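Local coordinates for protection of telomeres protein poz1 (Schizosaccharomyces pombe, PDB 5WE0) that is a telomeric DNA-binding protein that negatively regulates telomerase and telomere length, at residues S201-K204 with K205-P208; V215-R218 with Y219-T223. All blocks are in the same frame, centred on the assembly; numbering follows the deposited sequence.

How the interactions relate
Both contacts are local turns of helix, and they lie in series along the chain: interaction 1 lies at the C-terminal end of helix 193-206, and interaction 2 is a regular piece of the next one, helix 209-230. Their centres are 22 Å apart and their nearest atoms about 8 Å apart, so they do not touch. Helix 130-157 joins them, since it packs against H203, K204 and M207 of the first and against V215, L216 and C222 of the second. Burial differs: 201-208 lies at the surface, its centre about 21 Å from that of the chain, whereas 215-223 is largely buried at about 10 Å. Another protein chain also lies within reach of residues in both.

Interaction 1: residues S201-K204 with K205-P208; sequences SQHK and KKMP
K206 runs back along the last turn of its helix to H203, three residues earlier. Its CB lies 3.5 Å from the backbone O of Q202; the chain runs on through CG and, bent at chi3 (-104°), brings CE back to 3.8 Å from that oxygen, from where NZ reaches over one face of the H203 imidazole, 3.5 Å above the plane and nearer the rim than the centre. A long, flexible lysine suits this exposed place, its methylenes following the backbone. H203 is buried, its ring meeting Y199 and packing on F154 of helix 130-157. K204 leaves in a different direction, fully extended beyond CG, to a salt bridge with E158.

K205 N and K206 N donate regular i to i-4 bonds to S201 O and Q202 O, the latter 2.9 Å long, but M207 N makes a weak bond to K204 O at 3.3 Å, one residue short of the helical spacing. P208, which has no N-H to give, brings its CA within 3.3 Å of K204 O in a CA-H...O contact. The tightened last turn, followed by M207, whose backbone (phi/psi -161/67°) leaves the helical region, and a proline, is typical of a helix C-terminus breaking into a short interhelical loop.

Interaction 2: residues V215-R218 with Y219-T223; sequences VLSR and YIQCT
V215 O accepts from Y219 N at 2.7 Å, the first of four consecutive i to i-4 bonds that make 215-223 a regular alpha-helix within helix 209-230. The other three, from I220 N, Q221 N and C222 N to the carbonyls of L216, S217 and R218, are somewhat straighter, with N-H...O angles near 160°.

On the buried sides stand apolar residues: L216 and I220, one turn apart, face F65 and helix 54-64 respectively, while V215 and the small C222 fit against helix 130-157 and also meet side chains of another protein chain. I220 CG1 lies beside its own backbone N (chi1 -67°), a torsion that lays it 3.3 Å from L216 O. The partly exposed positions hold polar residues. S217 OG bonds to H23, Q221 NE2 to the backbone of E21, and R218 forms a salt bridge with an acidic side chain of the other protein chain. Y219 is amphipathic: its ring packs on L103 and I106 of helix 93-115, and its OH bonds to E107.

T223 OG1 donates to Y219 O at 2.8 Å, and T223 N reaches the same oxygen from the opposite face of the carbonyl plane; OG1 also sits 3.2 Å above the Y219 ring, toward its rim.

Interaction 1: residues S201-K204 with K205-P208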
# COMPACT_ATOMS: atom_id res chain seq x y z
N SER A 201 -8.55 -2.67 -22.04
CA SER A 201 -8.68 -4.13 -22.01
C SER A 201 -7.42 -4.82 -22.49
O SER A 201 -7.02 -5.86 -21.94
CB SER A 201 -9.86 -4.58 -22.87
OG SER A 201 -11.02 -4.63 -22.07
N GLN A 202 -6.81 -4.29 -23.55
CA GLN A 202 -5.58 -4.86 -24.09
C GLN A 202 -4.43 -4.75 -23.09
O GLN A 202 -3.65 -5.70 -22.91
CB GLN A 202 -5.22 -4.14 -25.38
CG GLN A 202 -6.00 -4.59 -26.60
CD GLN A 202 -5.44 -4.00 -27.88
OE1 GLN A 202 -4.24 -4.13 -28.15
NE2 GLN A 202 -6.30 -3.37 -28.68
N HIS A 203 -4.28 -3.60 -22.45
CA HIS A 203 -3.18 -3.44 -21.50
C HIS A 203 -3.43 -4.23 -20.22
O HIS A 203 -2.47 -4.75 -19.63
CB HIS A 203 -2.96 -1.96 -21.23
CG HIS A 203 -2.15 -1.31 -22.30
ND1 HIS A 203 -0.78 -1.18 -22.21
CD2 HIS A 203 -2.49 -0.86 -23.53
CE1 HIS A 203 -0.32 -0.62 -23.31
NE2 HIS A 203 -1.34 -0.42 -24.13
N LYS A 204 -4.69 -4.38 -19.79
CA LYS A 204 -4.97 -5.24 -18.65
C LYS A 204 -4.61 -6.69 -18.96
O LYS A 204 -4.11 -7.42 -18.08
CB LYS A 204 -6.44 -5.14 -18.24
CG LYS A 204 -6.75 -3.89 -17.44
CD LYS A 204 -8.13 -3.87 -16.80
CE LYS A 204 -8.32 -2.57 -16.02
NZ LYS A 204 -9.53 -2.55 -15.14
N LYS A 205 -4.83 -7.13 -20.20
CA LYS A 205 -4.44 -8.48 -20.59
C LYS A 205 -2.92 -8.61 -20.67
O LYS A 205 -2.37 -9.65 -20.30
CB LYS A 205 -5.11 -8.86 -21.92
CG LYS A 205 -6.59 -9.28 -21.76
CD LYS A 205 -6.71 -10.69 -21.14
CE LYS A 205 -8.17 -11.10 -20.92
NZ LYS A 205 -9.10 -10.71 -22.04
N LYS A 206 -2.24 -7.57 -21.15
CA LYS A 206 -0.77 -7.55 -21.21
C LYS A 206 -0.12 -7.58 -19.83
O LYS A 206 1.09 -7.82 -19.74
CB LYS A 206 -0.30 -6.30 -21.95
CG LYS A 206 0.26 -6.53 -23.35
CD LYS A 206 0.44 -5.20 -24.11
CE LYS A 206 -0.66 -5.00 -25.14
NZ LYS A 206 -0.90 -3.56 -25.51
N MET A 207 -0.88 -7.35 -18.77
CA MET A 207 -0.28 -7.07 -17.47
C MET A 207 -1.32 -7.31 -16.37
O MET A 207 -1.76 -6.36 -15.70
CB MET A 207 0.24 -5.63 -17.45
CG MET A 207 1.35 -5.46 -16.43
SD MET A 207 2.96 -6.09 -16.97
CE MET A 207 2.89 -7.80 -16.43
N PRO A 208 -1.73 -8.56 -16.16
CA PRO A 208 -2.91 -8.82 -15.32
C PRO A 208 -2.64 -8.47 -13.87
O PRO A 208 -1.50 -8.46 -13.40
CB PRO A 208 -3.16 -10.32 -15.49
CG PRO A 208 -1.83 -10.88 -15.88
CD PRO A 208 -1.17 -9.81 -16.72

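Interaction 2: residues V215-R218 with Y219-T223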
# COMPACT_ATOMS: atom_id res chain seq x y z
N VAL A 215 3.75 -9.70 -6.83
CA VAL A 215 4.89 -8.81 -6.58
C VAL A 215 4.69 -8.05 -5.27
O VAL A 215 5.63 -7.91 -4.46
CB VAL A 215 5.06 -7.84 -7.76
CG1 VAL A 215 5.86 -6.63 -7.37
CG2 VAL A 215 5.68 -8.56 -8.95
N LEU A 216 3.49 -7.53 -5.05
CA LEU A 216 3.23 -6.74 -3.85
C LEU A 216 3.27 -7.61 -2.60
O LEU A 216 3.83 -7.20 -1.57
CB LEU A 216 1.87 -6.05 -3.98
CG LEU A 216 1.46 -5.13 -2.85
CD1 LEU A 216 2.56 -4.12 -2.59
CD2 LEU A 216 0.14 -4.43 -3.24
N SER A 217 2.69 -8.80 -2.67
CA SER A 217 2.80 -9.74 -1.56
C SER A 217 4.27 -10.06 -1.26
O SER A 217 4.70 -10.05 -0.10
CB SER A 217 2.06 -11.03 -1.88
OG SER A 217 2.45 -12.01 -0.94
N ARG A 218 5.05 -10.36 -2.30
CA ARG A 218 6.45 -10.68 -2.11
C ARG A 218 7.23 -9.47 -1.61
O ARG A 218 8.18 -9.63 -0.84
CB ARG A 218 7.04 -11.23 -3.41
CG ARG A 218 6.63 -12.68 -3.64
CD ARG A 218 7.27 -13.24 -4.88
NE ARG A 218 6.61 -12.81 -6.10
CZ ARG A 218 7.26 -12.53 -7.22
NH1 ARG A 218 8.58 -12.66 -7.25
NH2 ARG A 218 6.61 -12.15 -8.31
N TYR A 219 6.84 -8.26 -2.02
CA TYR A 219 7.48 -7.07 -1.48
C TYR A 219 7.24 -6.97 0.03
O TYR A 219 8.15 -6.62 0.79
CB TYR A 219 6.97 -5.80 -2.18
CG TYR A 219 7.51 -4.59 -1.47
CD1 TYR A 219 8.87 -4.25 -1.56
CD2 TYR A 219 6.70 -3.85 -0.63
CE1 TYR A 219 9.38 -3.17 -0.86
CE2 TYR A 219 7.18 -2.77 0.07
CZ TYR A 219 8.52 -2.43 -0.04
OH TYR A 219 8.98 -1.36 0.69
N ILE A 220 6.01 -7.20 0.46
CA ILE A 220 5.68 -7.09 1.88
C ILE A 220 6.43 -8.14 2.69
O ILE A 220 6.94 -7.87 3.77
CB ILE A 220 4.15 -7.18 2.08
CG1 ILE A 220 3.45 -5.94 1.47
CG2 ILE A 220 3.81 -7.32 3.58
CD1 ILE A 220 3.83 -4.58 2.14
N GLN A 221 6.49 -9.38 2.17
CA GLN A 221 7.16 -10.46 2.89
C GLN A 221 8.67 -10.24 2.94
O GLN A 221 9.32 -10.51 3.96
CB GLN A 221 6.82 -11.81 2.22
CG GLN A 221 5.34 -12.25 2.38
CD GLN A 221 4.86 -12.31 3.85
OE1 GLN A 221 4.20 -11.39 4.35
NE2 GLN A 221 5.22 -13.40 4.54
N CYS A 222 9.25 -9.78 1.83
CA CYS A 222 10.66 -9.43 1.78
C CYS A 222 10.98 -8.35 2.81
O CYS A 222 11.92 -8.48 3.60
CB CYS A 222 11.01 -8.94 0.37
SG CYS A 222 12.78 -8.60 0.09
N THR A 223 10.15 -7.31 2.85
CA THR A 223 10.35 -6.21 3.79
C THR A 223 10.24 -6.70 5.23
O THR A 223 11.09 -6.36 6.06
CB THR A 223 9.31 -5.12 3.53
OG1 THR A 223 9.48 -4.59 2.21
CG2 THR A 223 9.47 -3.98 4.51